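Local coordinates for protein acylphosphatase (Bacillus subtilis, PDB 3BR8) that catalyses the hydrolysis of acyl phosphates to a carboxylate and inorganic phosphate, at residues Y4-G10 with V69-T75; R18-Q22 with F86-Y90. Numbering follows the deposited sequence.

Interaction 1: residues Y4-G10 with V69-T75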
# COMPACT_ATOMS: atom_id res chain seq x y z
N TYR A 4 -2.03 3.50 -8.11
CA TYR A 4 -0.65 3.66 -7.66
C TYR A 4 0.01 2.31 -7.45
O TYR A 4 -0.58 1.41 -6.85
CB TYR A 4 -0.57 4.42 -6.34
CG TYR A 4 -0.79 5.92 -6.37
CD1 TYR A 4 -0.88 6.62 -5.18
CD2 TYR A 4 -0.89 6.63 -7.57
CE1 TYR A 4 -1.06 7.97 -5.16
CE2 TYR A 4 -1.07 8.00 -7.56
CZ TYR A 4 -1.17 8.67 -6.35
OH TYR A 4 -1.36 10.02 -6.34
N ARG A 5 1.25 2.21 -7.91
CA ARG A 5 2.15 1.13 -7.54
C ARG A 5 3.16 1.69 -6.55
O ARG A 5 3.96 2.56 -6.89
CB ARG A 5 2.88 0.60 -8.77
CG ARG A 5 2.00 -0.12 -9.73
CD ARG A 5 2.84 -0.58 -10.88
NE ARG A 5 2.06 -1.29 -11.88
CZ ARG A 5 2.59 -1.82 -12.98
NH1 ARG A 5 3.90 -1.72 -13.20
NH2 ARG A 5 1.82 -2.45 -13.85
N ILE A 6 3.11 1.19 -5.31
CA ILE A 6 3.91 1.70 -4.21
C ILE A 6 4.86 0.60 -3.74
O ILE A 6 4.42 -0.52 -3.49
CB ILE A 6 3.00 2.17 -3.04
CG1 ILE A 6 1.97 3.21 -3.52
CG2 ILE A 6 3.83 2.69 -1.86
CD1 ILE A 6 0.77 3.36 -2.60
N ILE A 7 6.15 0.92 -3.64
CA ILE A 7 7.12 -0.00 -3.04
C ILE A 7 7.69 0.67 -1.80
O ILE A 7 8.18 1.81 -1.86
CB ILE A 7 8.25 -0.39 -4.01
CG1 ILE A 7 7.69 -1.09 -5.25
CG2 ILE A 7 9.26 -1.30 -3.31
CD1 ILE A 7 8.70 -1.39 -6.36
N VAL A 8 7.59 -0.04 -0.67
CA VAL A 8 8.04 0.47 0.61
C VAL A 8 9.28 -0.29 1.05
O VAL A 8 9.32 -1.52 0.96
CB VAL A 8 6.93 0.29 1.69
CG1 VAL A 8 7.28 1.03 2.96
CG2 VAL A 8 5.56 0.75 1.16
N ASP A 9 10.28 0.44 1.54
CA ASP A 9 11.46 -0.19 2.09
C ASP A 9 11.74 0.31 3.50
O ASP A 9 11.21 1.35 3.92
CB ASP A 9 12.68 0.04 1.18
CG ASP A 9 13.80 -0.96 1.43
OD1 ASP A 9 13.61 -1.98 2.12
OD2 ASP A 9 14.91 -0.69 0.93
N GLY A 10 12.57 -0.44 4.22
CA GLY A 10 12.94 -0.15 5.60
C GLY A 10 12.83 -1.39 6.46
O GLY A 10 13.09 -2.51 5.99
N VAL A 69 9.69 3.06 7.96
CA VAL A 69 9.70 3.29 6.51
C VAL A 69 10.86 4.21 6.15
O VAL A 69 10.90 5.37 6.59
CB VAL A 69 8.36 3.90 6.02
CG1 VAL A 69 8.43 4.27 4.54
CG2 VAL A 69 7.22 2.92 6.26
N THR A 70 11.80 3.70 5.36
CA THR A 70 12.97 4.49 4.96
C THR A 70 12.84 5.02 3.54
O THR A 70 13.47 6.01 3.18
CB THR A 70 14.29 3.69 5.10
OG1 THR A 70 14.26 2.55 4.23
CG2 THR A 70 14.52 3.25 6.55
N ASP A 71 12.02 4.35 2.73
CA ASP A 71 11.74 4.81 1.38
C ASP A 71 10.36 4.40 0.90
O ASP A 71 9.87 3.32 1.24
CB ASP A 71 12.79 4.29 0.39
CG ASP A 71 12.64 4.91 -0.99
OD1 ASP A 71 12.30 4.18 -1.94
OD2 ASP A 71 12.82 6.13 -1.11
N ILE A 72 9.72 5.28 0.13
CA ILE A 72 8.50 4.95 -0.60
C ILE A 72 8.64 5.44 -2.04
O ILE A 72 8.89 6.63 -2.28
CB ILE A 72 7.23 5.55 0.05
CG1 ILE A 72 6.89 4.81 1.35
CG2 ILE A 72 6.04 5.48 -0.91
CD1 ILE A 72 5.55 5.16 1.95
N SER A 73 8.54 4.51 -2.98
CA SER A 73 8.50 4.87 -4.39
C SER A 73 7.07 4.68 -4.87
O SER A 73 6.42 3.72 -4.47
CB SER A 73 9.46 4.01 -5.20
OG SER A 73 9.00 2.68 -5.32
N VAL A 74 6.60 5.60 -5.69
CA VAL A 74 5.24 5.53 -6.22
C VAL A 74 5.31 5.78 -7.72
O VAL A 74 5.96 6.73 -8.15
CB VAL A 74 4.33 6.62 -5.58
CG1 VAL A 74 2.87 6.47 -6.05
CG2 VAL A 74 4.40 6.61 -4.06
N THR A 75 4.68 4.91 -8.51
CA THR A 75 4.41 5.19 -9.92
C THR A 75 2.91 5.09 -10.17
O THR A 75 2.19 4.36 -9.47
CB THR A 75 5.16 4.23 -10.89
OG1 THR A 75 4.71 2.89 -10.67
CG2 THR A 75 6.67 4.32 -10.70
O HOH W 1 6.71 1.91 -7.15
O HOH W 2 11.07 1.82 -1.84
O HOH W 3 15.73 1.43 2.43
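Val69 forms a non-hydrogen-bonded antiparallel pair with Gly10 and packs its CG1 on Val8 CG1 (3.8 Å), while its side chain touches Phe17 of helix 17-27. At Thr70 the register slips by one. The carbonyl O of Asp9 takes Thr70 N at 2.8 Å and, more weakly, Asp71 N at 3.3 Å, so Thr70 and Asp71 both face Asp9 in a classic beta bulge. Gly10 lies against it with phi/psi of 133/-146, where a CB would clash with Thr70 N and be jammed against Asp9 O, which alone calls for glycine. Water 3 joins Thr70 OG1 (2.6 Å) to Asp9 OD2 (2.7 Å, a weak bond). Asp71 O accepts Asp9 N at 2.9 Å, and beyond the bulge the pairing is regular; water 2 links Asp71 OD1 (2.7 Å) to Ile7 O (2.9 Å). Ile72, in a non-hydrogen-bonded pair with Val8, turns to the helix-covered face: its CG2 meets Ile6 CG2 at 3.7 Å, and it reaches Val60 and Lys61 of helix 50-62. Ser73 and Ile7 exchange two backbone bonds, each N to O at 2.9 Å, and water 1 spans Ser73 OG (3.0 Å) and Arg5 O (2.8 Å) on the other face. Val74 pairs with Ile6 without hydrogen bonds and lays CG1 over the Tyr4 ring, a CH-pi contact 4.0 Å from the centroid. Thr75 closes the segment: its O accepts Arg5 N (2.8 Å) and its N donates to Arg5 O (2.9 Å). Strand 68-77 is thereby held beside 2-9: the pairing of edge strand with first strand in the ferredoxin-like sandwich of acylphosphatases.

Interaction 2: residues R18-Q22 with F86-Y90. With PO4 (phosphate ion), chain B.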
# COMPACT_ATOMS: atom_id res chain seq x y z
N ARG A 18 1.49 -5.53 6.60
CA ARG A 18 0.45 -5.87 5.64
C ARG A 18 -0.94 -5.61 6.21
O ARG A 18 -1.78 -5.02 5.54
CB ARG A 18 0.61 -7.30 5.12
CG ARG A 18 1.89 -7.50 4.29
CD ARG A 18 2.15 -8.97 4.01
NE ARG A 18 2.33 -9.71 5.26
CZ ARG A 18 2.50 -11.03 5.35
NH1 ARG A 18 2.52 -11.79 4.25
NH2 ARG A 18 2.64 -11.59 6.54
N TYR A 19 -1.17 -6.03 7.45
CA TYR A 19 -2.42 -5.74 8.15
C TYR A 19 -2.68 -4.23 8.22
O TYR A 19 -3.80 -3.77 7.95
CB TYR A 19 -2.38 -6.33 9.57
CG TYR A 19 -3.41 -5.73 10.50
CD1 TYR A 19 -4.74 -6.18 10.51
CD2 TYR A 19 -3.07 -4.68 11.36
CE1 TYR A 19 -5.68 -5.61 11.37
CE2 TYR A 19 -4.00 -4.10 12.20
CZ TYR A 19 -5.30 -4.56 12.19
OH TYR A 19 -6.21 -3.98 13.03
N PHE A 20 -1.67 -3.45 8.61
CA PHE A 20 -1.82 -2.00 8.70
C PHE A 20 -2.22 -1.39 7.37
O PHE A 20 -3.15 -0.57 7.31
CB PHE A 20 -0.53 -1.37 9.22
CG PHE A 20 -0.50 0.11 9.07
CD1 PHE A 20 -1.31 0.92 9.86
CD2 PHE A 20 0.31 0.71 8.12
CE1 PHE A 20 -1.31 2.30 9.72
CE2 PHE A 20 0.32 2.09 7.97
CZ PHE A 20 -0.50 2.88 8.77
N VAL A 21 -1.52 -1.76 6.31
CA VAL A 21 -1.81 -1.24 4.98
C VAL A 21 -3.24 -1.61 4.57
O VAL A 21 -3.96 -0.78 4.03
CB VAL A 21 -0.80 -1.76 3.94
CG1 VAL A 21 -1.25 -1.43 2.51
CG2 VAL A 21 0.57 -1.17 4.20
N GLN A 22 -3.64 -2.85 4.85
CA GLN A 22 -5.00 -3.28 4.51
C GLN A 22 -6.08 -2.48 5.25
O GLN A 22 -7.11 -2.11 4.67
CB GLN A 22 -5.16 -4.77 4.78
CG GLN A 22 -6.51 -5.34 4.40
CD GLN A 22 -6.62 -6.76 4.85
OE1 GLN A 22 -6.31 -7.08 6.00
NE2 GLN A 22 -7.01 -7.65 3.94
N PHE A 86 -9.47 -5.18 -1.13
CA PHE A 86 -8.06 -5.02 -0.88
C PHE A 86 -7.56 -6.22 -0.10
O PHE A 86 -7.99 -6.48 1.04
CB PHE A 86 -7.76 -3.71 -0.16
CG PHE A 86 -6.31 -3.35 -0.19
CD1 PHE A 86 -5.80 -2.51 -1.17
CD2 PHE A 86 -5.44 -3.91 0.75
CE1 PHE A 86 -4.46 -2.21 -1.20
CE2 PHE A 86 -4.10 -3.62 0.73
CZ PHE A 86 -3.60 -2.77 -0.23
N SER A 87 -6.65 -6.96 -0.72
CA SER A 87 -6.23 -8.24 -0.17
C SER A 87 -4.79 -8.24 0.27
O SER A 87 -3.95 -7.56 -0.31
CB SER A 87 -6.43 -9.32 -1.22
OG SER A 87 -7.80 -9.43 -1.55
N ILE A 88 -4.50 -9.03 1.31
CA ILE A 88 -3.13 -9.44 1.61
C ILE A 88 -2.90 -10.68 0.75
O ILE A 88 -3.57 -11.70 0.94
CB ILE A 88 -2.91 -9.74 3.12
CG1 ILE A 88 -3.15 -8.48 3.97
CG2 ILE A 88 -1.50 -10.32 3.36
CD1 ILE A 88 -3.12 -8.72 5.50
N VAL A 89 -1.94 -10.61 -0.17
CA VAL A 89 -1.76 -11.65 -1.18
C VAL A 89 -0.39 -12.28 -1.05
O VAL A 89 0.54 -11.72 -0.48
CB VAL A 89 -1.98 -11.17 -2.65
CG1 VAL A 89 -3.40 -10.62 -2.86
CG2 VAL A 89 -0.94 -10.17 -3.08
N TYR A 90 -0.32 -13.50 -1.59
CA TYR A 90 0.85 -14.37 -1.56
C TYR A 90 1.20 -14.82 -2.98
O TYR A 90 2.23 -15.46 -3.21
CB TYR A 90 0.54 -15.60 -0.69
CG TYR A 90 0.22 -15.26 0.75
CD1 TYR A 90 -1.10 -15.07 1.18
CD2 TYR A 90 1.25 -15.14 1.68
CE1 TYR A 90 -1.37 -14.76 2.52
CE2 TYR A 90 0.98 -14.83 3.01
CZ TYR A 90 -0.32 -14.64 3.42
OH TYR A 90 -0.53 -14.34 4.75
P PO4 B . 4.18 -8.43 8.26
O1 PO4 B . 4.81 -7.04 8.35
O2 PO4 B . 3.94 -8.84 9.70
O3 PO4 B . 5.19 -9.35 7.57
O4 PO4 B . 2.85 -8.30 7.52
O HOH W 4 2.74 -11.35 1.33
O HOH W 5 1.43 -14.42 7.03
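One phosphate oxygen takes two hydrogen bonds from a single residue: PO4 O4 accepts both the backbone N of Arg18 (3.2 Å) and its side-chain NE (2.7 Å). The ion, probably from the crystallisation liquor, lies at the edge of the guanidinium, and the backbone N of Gly14, Val15, Gly16 and Phe17, together with ND2 of Asn36, completes its site. Arg18 and Asn36 are the active-site residues, so the bound ion is consistent with the place of the substrate's phosphoryl group. From the helix the arginine side chain runs over Ile88, its CD 3.9 Å from Ile88 CG2, and its far end is tied through water to Val89 and Tyr90, the last modelled residues. Water 4 accepts from Arg18 NH1 (3.0 Å) and donates to Val89 O (2.9 Å); water 5 accepts from Arg18 NH2 (3.1 Å) and binds Tyr90 OH (3.0 Å). Arg18 NH1 comes within 3.6 Å of Tyr90 CE2. In this ferredoxin-like alpha/beta sandwich, helix 17-27 packs on the sheet; its segment 18-22 runs nearly antiparallel to edge strand 86-88 (176°), the short axes 8.7 Å apart. One turn further along the helix, Gln22 reaches across with an extended side chain, and its NE2 donates to Phe86 O at 3.3 Å, the one direct hydrogen bond between the segments; its OE1 is 3.6 Å from Ile88 CD1. The buried Phe86 ring has CZ 3.9 Å from Val21 CG1, and Ile44 of strand 42-48 touches both residues, while the backbone of Ser87 is hydrogen-bonded to Gly32 and Val34 of strand 31-36.

Along the chain the segments alternate: 4-10, 18-22, 69-75, then 86-90. Strand 2-9 is followed by helix 17-27, and strand 68-77 by strand 86-88. Both interactions reach the same five-stranded mixed sheet of order 4-1-3-2-5, but at its two ends. Interaction 1 pairs edge strand 68-77 with 2-9, and interaction 2 sets helix 17-27 against the other edge strand, 86-88. Their centres, 15 Å apart, lie on opposite sides of the chain's centre, their nearest atoms about 6 Å apart. Ile44 of strand 42-48 bridges them, touching Ile6 and Val8 as well as Val21 and Phe86. Active-site Arg18 belongs to interaction 2; the Val8 side chain of interaction 1 is about 9 Å from Asn36's.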